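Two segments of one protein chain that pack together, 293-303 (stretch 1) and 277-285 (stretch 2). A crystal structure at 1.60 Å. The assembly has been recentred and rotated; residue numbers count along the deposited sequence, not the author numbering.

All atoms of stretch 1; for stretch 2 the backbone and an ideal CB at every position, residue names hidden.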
ATOM      1  N   THR A 293     -15.551   1.189  -7.458  1.00 42.38           N
ATOM      2  CA  THR A 293     -14.761   0.989  -6.249  1.00 36.45           C
ATOM      3  C   THR A 293     -13.632  -0.000  -6.510  1.00 40.51           C
ATOM      4  O   THR A 293     -13.870  -1.105  -7.012  1.00 38.00           O
ATOM      5  CB  THR A 293     -15.632   0.488  -5.096  1.00 38.88           C
ATOM      6  OG1 THR A 293     -16.690   1.425  -4.853  1.00 42.51           O
ATOM      7  CG2 THR A 293     -14.795   0.316  -3.822  1.00 36.14           C
ATOM      8  N   SER A 294     -12.409   0.405  -6.172  1.00 30.08           N
ATOM      9  CA  SER A 294     -11.264  -0.497  -6.130  1.00 30.15           C
ATOM     10  C   SER A 294     -11.172  -1.103  -4.730  1.00 29.56           C
ATOM     11  O   SER A 294     -11.054  -0.372  -3.737  1.00 24.58           O
ATOM     12  CB  SER A 294      -9.982   0.256  -6.491  1.00 29.49           C
ATOM     13  OG  SER A 294      -8.846  -0.591  -6.454  1.00 30.50           O
ATOM     14  N   ALA A 295     -11.235  -2.435  -4.644  1.00 24.99           N
ATOM     15  CA  ALA A 295     -11.214  -3.104  -3.348  1.00 24.71           C
ATOM     16  C   ALA A 295      -9.815  -3.047  -2.748  1.00 22.85           C
ATOM     17  O   ALA A 295      -8.824  -3.322  -3.428  1.00 24.17           O
ATOM     18  CB  ALA A 295     -11.672  -4.558  -3.493  1.00 25.55           C
ATOM     19  N   GLY A 296      -9.732  -2.675  -1.477  1.00 17.57           N
ATOM     20  CA  GLY A 296      -8.441  -2.541  -0.835  1.00 17.69           C
ATOM     21  C   GLY A 296      -7.892  -3.864  -0.305  1.00 17.15           C
ATOM     22  O   GLY A 296      -8.595  -4.874  -0.203  1.00 17.46           O
ATOM     23  N   TYR A 297      -6.599  -3.835   0.036  1.00 15.26           N
ATOM     24  CA  TYR A 297      -5.984  -4.964   0.734  1.00 14.93           C
ATOM     25  C   TYR A 297      -6.808  -5.373   1.949  1.00 17.47           C
ATOM     26  O   TYR A 297      -7.056  -6.565   2.179  1.00 17.45           O
ATOM     27  CB  TYR A 297      -4.556  -4.617   1.168  1.00 16.38           C
ATOM     28  CG  TYR A 297      -3.507  -4.771   0.077  1.00 17.14           C
ATOM     29  CD1 TYR A 297      -3.245  -3.741  -0.819  1.00 15.63           C
ATOM     30  CD2 TYR A 297      -2.775  -5.948  -0.034  1.00 20.24           C
ATOM     31  CE1 TYR A 297      -2.275  -3.878  -1.804  1.00 17.15           C
ATOM     32  CE2 TYR A 297      -1.810  -6.091  -1.010  1.00 19.38           C
ATOM     33  CZ  TYR A 297      -1.582  -5.062  -1.899  1.00 19.32           C
ATOM     34  OH  TYR A 297      -0.617  -5.199  -2.871  1.00 22.89           O
ATOM     35  N   ARG A 298      -7.248  -4.389   2.744  1.00 14.42           N
ATOM     36  CA  ARG A 298      -7.997  -4.709   3.958  1.00 16.67           C
ATOM     37  C   ARG A 298      -9.265  -5.494   3.633  1.00 17.70           C
ATOM     38  O   ARG A 298      -9.526  -6.551   4.220  1.00 18.98           O
ATOM     39  CB  ARG A 298      -8.335  -3.429   4.728  1.00 17.89           C
ATOM     40  CG  ARG A 298      -9.169  -3.697   5.993  1.00 18.01           C
ATOM     41  CD  ARG A 298      -9.606  -2.405   6.676  1.00 22.42           C
ATOM     42  NE  ARG A 298     -10.438  -1.597   5.788  1.00 23.69           N
ATOM     43  CZ  ARG A 298     -10.901  -0.390   6.099  1.00 24.27           C
ATOM     44  NH1 ARG A 298     -10.628   0.131   7.288  1.00 24.60           N
ATOM     45  NH2 ARG A 298     -11.628   0.290   5.225  1.00 24.77           N
ATOM     46  N   GLU A 299     -10.050  -5.006   2.681  1.00 16.15           N
ATOM     47  CA  GLU A 299     -11.323  -5.638   2.376  1.00 16.07           C
ATOM     48  C   GLU A 299     -11.146  -6.960   1.640  1.00 21.69           C
ATOM     49  O   GLU A 299     -12.039  -7.816   1.714  1.00 21.51           O
ATOM     50  CB  GLU A 299     -12.186  -4.678   1.564  1.00 19.83           C
ATOM     51  CG  GLU A 299     -12.648  -3.446   2.362  1.00 19.51           C
ATOM     52  CD  GLU A 299     -11.659  -2.275   2.325  1.00 24.93           C
ATOM     53  OE1 GLU A 299     -10.480  -2.466   1.960  1.00 20.21           O
ATOM     54  OE2 GLU A 299     -12.084  -1.137   2.637  1.00 26.03           O
ATOM     55  N   GLU A 300     -10.014  -7.150   0.957  1.00 18.08           N
ATOM     56  CA  GLU A 300      -9.707  -8.426   0.318  1.00 17.16           C
ATOM     57  C   GLU A 300      -9.197  -9.464   1.306  1.00 20.36           C
ATOM     58  O   GLU A 300      -8.922 -10.599   0.900  1.00 20.98           O
ATOM     59  CB  GLU A 300      -8.671  -8.226  -0.800  1.00 17.28           C
ATOM     60  CG  GLU A 300      -9.243  -7.537  -2.035  1.00 19.65           C
ATOM     61  CD  GLU A 300     -10.338  -8.353  -2.705  1.00 38.95           C
ATOM     62  OE1 GLU A 300     -10.130  -9.561  -2.922  1.00 40.20           O
ATOM     63  OE2 GLU A 300     -11.413  -7.793  -2.997  1.00 47.81           O
ATOM     64  N   GLY A 301      -9.080  -9.129   2.585  1.00 16.43           N
ATOM     65  CA  GLY A 301      -8.716 -10.110   3.588  1.00 17.45           C
ATOM     66  C   GLY A 301      -7.252 -10.166   3.960  1.00 17.32           C
ATOM     67  O   GLY A 301      -6.843 -11.109   4.653  1.00 16.57           O
ATOM     68  N   TYR A 302      -6.449  -9.186   3.543  1.00 17.06           N
ATOM     69  CA  TYR A 302      -5.054  -9.150   3.974  1.00 16.39           C
ATOM     70  C   TYR A 302      -4.982  -8.659   5.413  1.00 19.12           C
ATOM     71  O   TYR A 302      -5.627  -7.672   5.777  1.00 19.18           O
ATOM     72  CB  TYR A 302      -4.208  -8.258   3.053  1.00 15.33           C
ATOM     73  CG  TYR A 302      -3.931  -8.879   1.700  1.00 15.91           C
ATOM     74  CD1 TYR A 302      -4.852  -8.777   0.660  1.00 15.39           C
ATOM     75  CD2 TYR A 302      -2.737  -9.567   1.459  1.00 19.22           C
ATOM     76  CE1 TYR A 302      -4.603  -9.330  -0.582  1.00 20.13           C
ATOM     77  CE2 TYR A 302      -2.481 -10.133   0.201  1.00 17.41           C
ATOM     78  CZ  TYR A 302      -3.418 -10.019  -0.797  1.00 19.56           C
ATOM     79  OH  TYR A 302      -3.179 -10.579  -2.037  1.00 23.00           O
ATOM     80  N   LEU A 303      -4.256  -9.393   6.249  1.00 15.42           N
ATOM     81  CA  LEU A 303      -4.110  -9.018   7.643  1.00 15.14           C
ATOM     82  C   LEU A 303      -3.125  -7.855   7.724  1.00 16.57           C
ATOM     83  O   LEU A 303      -2.119  -7.864   7.019  1.00 15.90           O
ATOM     84  CB  LEU A 303      -3.598 -10.208   8.457  1.00 19.24           C
ATOM     85  CG  LEU A 303      -4.472 -11.462   8.356  1.00 21.08           C
ATOM     86  CD1 LEU A 303      -3.729 -12.662   8.924  1.00 21.87           C
ATOM     87  CD2 LEU A 303      -5.796 -11.240   9.070  1.00 23.26           C
ATOM     88  N   UNK A 277      -4.700  -9.443 -10.749  1.00 49.60           N
ATOM     89  CA  UNK A 277      -5.615  -9.781  -9.675  1.00 53.50           C
ATOM     90  C   UNK A 277      -5.102  -9.576  -8.261  1.00 49.86           C
ATOM     91  O   UNK A 277      -5.243 -10.462  -7.412  1.00 49.85           O
ATOM     92  CB  UNK A 277      -6.030 -11.245  -9.830  1.00 53.50           C
ATOM     93  N   UNK A 278      -4.504  -8.428  -7.981  1.00 35.36           N
ATOM     94  CA  UNK A 278      -4.184  -8.056  -6.614  1.00 29.51           C
ATOM     95  C   UNK A 278      -4.565  -6.596  -6.417  1.00 18.79           C
ATOM     96  O   UNK A 278      -4.660  -5.833  -7.386  1.00 21.63           O
ATOM     97  CB  UNK A 278      -2.704  -8.289  -6.305  1.00 29.51           C
ATOM     98  N   UNK A 279      -4.823  -6.188  -5.181  1.00 19.74           N
ATOM     99  CA  UNK A 279      -5.237  -4.808  -4.936  1.00 20.17           C
ATOM    100  C   UNK A 279      -4.051  -3.862  -5.021  1.00 23.77           C
ATOM    101  O   UNK A 279      -2.882  -4.258  -4.976  1.00 22.22           O
ATOM    102  CB  UNK A 279      -5.911  -4.684  -3.568  1.00 20.17           C
ATOM    103  N   UNK A 280      -4.374  -2.585  -5.174  1.00 22.33           N
ATOM    104  CA  UNK A 280      -3.342  -1.563  -5.260  1.00 23.68           C
ATOM    105  C   UNK A 280      -3.440  -0.521  -4.156  1.00 21.71           C
ATOM    106  O   UNK A 280      -2.450   0.193  -3.917  1.00 22.13           O
ATOM    107  CB  UNK A 280      -3.414  -0.871  -6.623  1.00 23.68           C
ATOM    108  N   UNK A 281      -4.561  -0.427  -3.449  1.00 21.76           N
ATOM    109  CA  UNK A 281      -4.717   0.532  -2.362  1.00 18.81           C
ATOM    110  C   UNK A 281      -4.932  -0.207  -1.044  1.00 20.59           C
ATOM    111  O   UNK A 281      -5.494  -1.307  -1.044  1.00 18.52           O
ATOM    112  CB  UNK A 281      -5.882   1.483  -2.642  1.00 18.81           C
ATOM    113  N   UNK A 282      -4.504   0.357   0.096  1.00 17.13           N
ATOM    114  CA  UNK A 282      -4.728  -0.357   1.370  1.00 15.84           C
ATOM    115  C   UNK A 282      -6.198  -0.540   1.709  1.00 17.23           C
ATOM    116  O   UNK A 282      -6.576  -1.591   2.247  1.00 17.16           O
ATOM    117  CB  UNK A 282      -4.045   0.394   2.515  1.00 15.84           C
ATOM    118  N   UNK A 283      -7.041   0.450   1.397  1.00 17.00           N
ATOM    119  CA  UNK A 283      -8.460   0.440   1.722  1.00 17.34           C
ATOM    120  C   UNK A 283      -9.268   0.682   0.459  1.00 18.11           C
ATOM    121  O   UNK A 283      -8.771   1.242  -0.524  1.00 19.76           O
ATOM    122  CB  UNK A 283      -8.788   1.491   2.784  1.00 17.34           C
ATOM    123  N   UNK A 284     -10.540   0.278   0.512  1.00 20.51           N
ATOM    124  CA  UNK A 284     -11.488   0.576  -0.555  1.00 19.55           C
ATOM    125  C   UNK A 284     -11.419   2.043  -0.961  1.00 22.33           C
ATOM    126  O   UNK A 284     -11.417   2.932  -0.105  1.00 26.83           O
ATOM    127  CB  UNK A 284     -12.910   0.218  -0.118  1.00 19.55           C
ATOM    128  N   UNK A 285     -11.369   2.294  -2.269  1.00 21.20           N
ATOM    129  CA  UNK A 285     -11.484   3.652  -2.800  1.00 26.26           C
ATOM    130  C   UNK A 285     -12.497   3.689  -3.932  1.00 31.18           C
ATOM    131  O   UNK A 285     -12.338   2.985  -4.935  1.00 25.34           O
ATOM    132  CB  UNK A 285     -10.126   4.163  -3.286  1.00 26.26           C
TER

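Position 277 lies beyond the reach of stretch 1, so its neighbours there give no guidance. Its backbone does: phi is +82°, a value that favours glycine, and the residue is Gly-277. At 278 CA-to-CB points sideways, and the ideal CB lies 4.9 Å from Tyr-302 OH and 5.1 Å from Tyr-297 OH. Stretch 1 leaves room here for many side chains, including a large one. The residue is Phe-278, whose CD1 comes within 4.3 Å of Tyr-297 OH.

Position 279 points toward stretch 1. Its ideal CB is a tight 3.2 Å from Ala-295 O and 3.8 Å from Tyr-297 N, with the rings of Tyr-297 and Tyr-302 close by. A compact apolar group would suit this site, and phi of -76° admits proline among others. Pro-279 fills it. Its CG sits over one face of the Tyr-297 ring, 3.5 Å from the centroid and only 6° off the normal, a CH-pi contact, and it also lies 4.1 Å from Tyr-302 CE1. Water 1 links the backbone here to the tyrosine, 2.6 Å from Pro-279 O and 2.7 Å from Tyr-297 OH.

At 280 the CB points away, and stretch 1 constrains the choice little; Val-280 brings CG2 to 4.2 Å from Ser-294 OG. Its backbone N donates to water 2 (3.1 Å), which is also bound by Ser-294 OG and Ala-295 O.

Position 281 points sideways, its ideal CB 5.1 Å from Gly-296 CA and 5.3 Å from Ser-294 OG. A small residue would leave a gap beside the serine, whereas a longer or aromatic one could reach it. Phe-281 does so, with CD2 3.6 Å from Ser-294 OG. Its carbonyl is fixed independently of the side chain: Tyr-297 N donates to Phe-281 O at 3.0 Å.

The CB at 282 points away, and phi of -63° is compatible with proline without demanding it. Pro-282 uses its backbone, accepting a hydrogen bond from Arg-298 N to Pro-282 O at 2.9 Å.

At 283 the CB points away overall, yet its ideal position is 3.9 Å from Arg-298 NH2. A branched aliphatic chain could pack against the flat guanidinium, and a polar one is also conceivable. Leu-283 lays CD2 over one face of that group, 3.6 Å from Arg-298 CZ.

Position 284 offers more polar possibilities. The ideal CB is a tight 3.2 Å from Glu-299 OE2, and the free N-H of Gly-296 is a donor awaiting a side-chain acceptor, so a short polar residue is attractive. Asn-284 answers with OD1, which accepts from Gly-296 N at 3.0 Å, while Asn-284 N donates to Glu-299 OE2 at 3.0 Å.

At 285 the backbone pairs with Ser-294 in an antiparallel bridge, and CB lies on the same sheet face as that of Ser-294; since the pairing uses backbone atoms alone, many side chains would fit. The residue is Phe-285: its N donates to Ser-294 O at 3.1 Å, and Ser-294 N donates to Phe-285 O at 2.9 Å. The end of its side chain leads away from stretch 1.

Stretch 2, residues 277-285: GFPVFPLNF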
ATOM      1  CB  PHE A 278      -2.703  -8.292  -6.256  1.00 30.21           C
ATOM      2  CG  PHE A 278      -1.720  -7.595  -7.164  1.00 27.85           C
ATOM      3  CD1 PHE A 278      -1.366  -6.266  -6.944  1.00 28.23           C
ATOM      4  CD2 PHE A 278      -1.107  -8.281  -8.201  1.00 32.91           C
ATOM      5  CE1 PHE A 278      -0.452  -5.630  -7.772  1.00 28.67           C
ATOM      6  CE2 PHE A 278      -0.191  -7.653  -9.029  1.00 28.17           C
ATOM      7  CZ  PHE A 278       0.137  -6.320  -8.812  1.00 27.10           C
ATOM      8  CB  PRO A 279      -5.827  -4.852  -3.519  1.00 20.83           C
ATOM      9  CG  PRO A 279      -5.220  -6.040  -2.878  1.00 25.27           C
ATOM     10  CD  PRO A 279      -4.856  -7.015  -3.960  1.00 21.45           C
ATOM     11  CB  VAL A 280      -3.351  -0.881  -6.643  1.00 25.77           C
ATOM     12  CG1 VAL A 280      -2.897  -1.872  -7.710  1.00 32.40           C
ATOM     13  CG2 VAL A 280      -4.730  -0.326  -6.962  1.00 30.00           C
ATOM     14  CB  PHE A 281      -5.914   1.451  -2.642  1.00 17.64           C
ATOM     15  CG  PHE A 281      -5.897   2.060  -4.021  1.00 24.34           C
ATOM     16  CD1 PHE A 281      -4.752   2.672  -4.514  1.00 22.99           C
ATOM     17  CD2 PHE A 281      -7.023   1.994  -4.827  1.00 27.70           C
ATOM     18  CE1 PHE A 281      -4.740   3.235  -5.787  1.00 27.15           C
ATOM     19  CE2 PHE A 281      -7.018   2.553  -6.103  1.00 34.20           C
ATOM     20  CZ  PHE A 281      -5.874   3.170  -6.577  1.00 30.50           C
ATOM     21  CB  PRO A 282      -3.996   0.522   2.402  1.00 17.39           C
ATOM     22  CG  PRO A 282      -3.941   1.898   1.761  1.00 15.73           C
ATOM     23  CD  PRO A 282      -3.759   1.617   0.287  1.00 16.51           C
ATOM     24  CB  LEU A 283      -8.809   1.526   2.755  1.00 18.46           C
ATOM     25  CG  LEU A 283      -7.846   1.769   3.911  1.00 17.15           C
ATOM     26  CD1 LEU A 283      -8.322   2.956   4.756  1.00 24.06           C
ATOM     27  CD2 LEU A 283      -7.725   0.535   4.780  1.00 19.77           C
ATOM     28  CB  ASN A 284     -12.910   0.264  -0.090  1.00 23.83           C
ATOM     29  CG  ASN A 284     -13.311  -1.172  -0.323  1.00 28.37           C
ATOM     30  OD1 ASN A 284     -12.473  -2.044  -0.513  1.00 25.40           O
ATOM     31  ND2 ASN A 284     -14.614  -1.423  -0.305  1.00 29.58           N
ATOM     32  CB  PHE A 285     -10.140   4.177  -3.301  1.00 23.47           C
ATOM     33  CG  PHE A 285     -10.229   5.557  -3.884  1.00 28.04           C
ATOM     34  CD1 PHE A 285     -10.416   6.657  -3.062  1.00 36.52           C
ATOM     35  CD2 PHE A 285     -10.154   5.748  -5.256  1.00 29.91           C
ATOM     36  CE1 PHE A 285     -10.515   7.938  -3.601  1.00 35.72           C
ATOM     37  CE2 PHE A 285     -10.248   7.026  -5.804  1.00 37.50           C
ATOM     38  CZ  PHE A 285     -10.428   8.120  -4.973  1.00 36.93           C
TER
HETATM   39  O   HOH W   1      -0.457  -3.315  -4.794  1.00 35.57           O
HETATM   40  O   HOH W   2      -7.211  -1.621  -4.551  1.00 24.47           O
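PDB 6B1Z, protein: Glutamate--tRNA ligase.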